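Local coordinates for lamina-associated polypeptide 2 isoforms alpha/zeta (Mus musculus, PDB 2V0X), which forms a homodimer through its long helices as a component of the nuclear lamina and probably binds lamin A and chromatin, at the interface of chains A and B. Sequence-based numbering; all coordinates share one arbitrary frame. Chains: chain A/B, Lamina-associated polypeptide 2 isoforms alpha/zeta.

The interface of chains A and B. Residues chain A 191, 194-195; chain B 74-75, 77, 107, 110-111.
A:Arg191 reaches across the dimer interface and joins a carboxylate on one helix of chain B to a backbone carbonyl in a loop of the same chain, a worked example of one guanidinium tying two separate segments of a partner together. NE of A:Arg191 lies 2.9 Å from OD1 of B:Asp107 in a hydrogen-bonded salt bridge. The donor comes in on the syn side of the carboxylate, whose plane is turned 40° from that of the guanidinium. At the far end, NH1 and NH2 of A:Arg191 both point at the carbonyl oxygen of B:Pro75, with NH1 to O at 2.9 Å and NH2 to O at 3.0 Å. Both acceptors lie close to the guanidinium plane, which should hold the group against rotation, while SG of B:Cys111 sits over the rim of one face, 3.4 Å from NE of A:Arg191. The aliphatic stem is used as well: CG of A:Arg191 packs at 3.6 Å on CB of B:Leu110, the two side chains running past each other in opposite directions. A bend at chi3 (56°) turns the otherwise extended start of the chain so that the head faces the loop. Cut back to an alanine, this position would probably leave the B:Asp107 carboxylate without its charged mate, the B:Pro75 carbonyl without either donor, and the loop no longer tied through chain A to the helix.

Beside it, A:Trp195 also offers its indole NE1 to OD1 of B:Asp107 in a weak hydrogen bond of 3.3 Å, the ring standing nearly upright to the carboxylate at 80°. CD2 of A:Leu194 rests against CB of B:Asp107, 3.7 Å away, flanking the stem of the acid. In the next layer, CG2 of B:Val77 sits over the centre of one indole face.

The chain A residues lie near the C-terminal end of helix 152-196; they meet the early turns of helix 100-146 and the loop between helices 66-72 and 79-83 of chain B. The contact belongs to the dimer interface, where long helices of both chains pack in a coiled coil and this loop closes over the side; two-fold symmetry repeats it with the chains exchanged.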
loop_
_atom_site.group_PDB
_atom_site.type_symbol
_atom_site.label_atom_id
_atom_site.label_comp_id
_atom_site.label_asym_id
_atom_site.label_seq_id
_atom_site.Cartn_x
_atom_site.Cartn_y
_atom_site.Cartn_z
ATOM N N ARG A 191 -17.013 0.679 2.412
ATOM C CA ARG A 191 -17.780 1.862 2.790
ATOM C C ARG A 191 -19.130 1.916 2.102
ATOM O O ARG A 191 -20.042 2.584 2.572
ATOM C CB ARG A 191 -16.973 3.155 2.548
ATOM C CG ARG A 191 -15.738 3.268 3.466
ATOM C CD ARG A 191 -14.894 4.505 3.185
ATOM N NE ARG A 191 -15.653 5.759 3.264
ATOM C CZ ARG A 191 -15.624 6.697 2.320
ATOM N NH1 ARG A 191 -14.872 6.523 1.234
ATOM N NH2 ARG A 191 -16.367 7.797 2.435
ATOM N N LEU A 194 -21.253 -0.364 4.229
ATOM C CA LEU A 194 -21.487 0.353 5.482
ATOM C C LEU A 194 -22.539 1.471 5.380
ATOM O O LEU A 194 -23.419 1.582 6.233
ATOM C CB LEU A 194 -20.186 0.926 6.033
ATOM C CG LEU A 194 -20.260 1.568 7.419
ATOM C CD1 LEU A 194 -20.592 0.519 8.488
ATOM C CD2 LEU A 194 -18.931 2.229 7.746
ATOM N N TRP A 195 -22.479 2.266 4.321
ATOM C CA TRP A 195 -23.419 3.372 4.166
ATOM C C TRP A 195 -24.844 2.972 3.761
ATOM O O TRP A 195 -25.780 3.749 3.951
ATOM C CB TRP A 195 -22.849 4.433 3.204
ATOM C CG TRP A 195 -21.812 5.290 3.856
ATOM C CD1 TRP A 195 -20.472 5.012 3.995
ATOM C CD2 TRP A 195 -22.040 6.516 4.553
ATOM N NE1 TRP A 195 -19.863 5.983 4.755
ATOM C CE2 TRP A 195 -20.803 6.919 5.110
ATOM C CE3 TRP A 195 -23.176 7.312 4.772
ATOM C CZ2 TRP A 195 -20.670 8.091 5.875
ATOM C CZ3 TRP A 195 -23.049 8.472 5.528
ATOM C CH2 TRP A 195 -21.802 8.851 6.072
ATOM N N VAL B 74 -9.776 10.329 -0.731
ATOM C CA VAL B 74 -10.766 9.391 -0.219
ATOM C C VAL B 74 -12.121 9.786 -0.846
ATOM O O VAL B 74 -12.533 10.928 -0.745
ATOM C CB VAL B 74 -10.835 9.528 1.313
ATOM C CG1 VAL B 74 -11.967 8.701 1.875
ATOM C CG2 VAL B 74 -9.499 9.145 1.943
ATOM N N PRO B 75 -12.804 8.853 -1.526
ATOM C CA PRO B 75 -14.075 9.256 -2.118
ATOM C C PRO B 75 -15.108 9.685 -1.082
ATOM O O PRO B 75 -15.169 9.141 0.025
ATOM C CB PRO B 75 -14.493 8.030 -2.919
ATOM C CG PRO B 75 -13.895 6.910 -2.194
ATOM C CD PRO B 75 -12.539 7.426 -1.754
ATOM N N VAL B 77 -19.186 10.768 -0.077
ATOM C CA VAL B 77 -20.536 10.333 -0.405
ATOM C C VAL B 77 -21.258 11.553 -0.971
ATOM O O VAL B 77 -21.191 12.649 -0.408
ATOM C CB VAL B 77 -21.276 9.792 0.830
ATOM C CG1 VAL B 77 -22.508 9.013 0.391
ATOM C CG2 VAL B 77 -20.344 8.899 1.646
ATOM N N ASP B 107 -15.908 3.287 9.431
ATOM C CA ASP B 107 -15.731 4.216 8.322
ATOM C C ASP B 107 -14.368 4.898 8.387
ATOM O O ASP B 107 -13.720 5.106 7.361
ATOM C CB ASP B 107 -16.851 5.265 8.291
ATOM C CG ASP B 107 -16.834 6.076 7.016
ATOM O OD1 ASP B 107 -16.798 5.463 5.933
ATOM O OD2 ASP B 107 -16.800 7.318 7.098
ATOM N N LEU B 110 -11.685 2.351 7.270
ATOM C CA LEU B 110 -11.677 2.150 5.818
ATOM C C LEU B 110 -11.137 3.386 5.081
ATOM O O LEU B 110 -10.487 3.259 4.038
ATOM C CB LEU B 110 -13.082 1.783 5.301
ATOM C CG LEU B 110 -13.707 0.457 5.779
ATOM C CD1 LEU B 110 -15.231 0.489 5.708
ATOM C CD2 LEU B 110 -13.156 -0.707 4.991
ATOM N N CYS B 111 -11.406 4.572 5.625
ATOM C CA CYS B 111 -10.930 5.822 5.030
ATOM C C CYS B 111 -9.409 5.903 5.152
ATOM O O CYS B 111 -8.713 6.291 4.213
ATOM C CB CYS B 111 -11.585 7.043 5.710
ATOM S SG CYS B 111 -13.325 7.352 5.192
#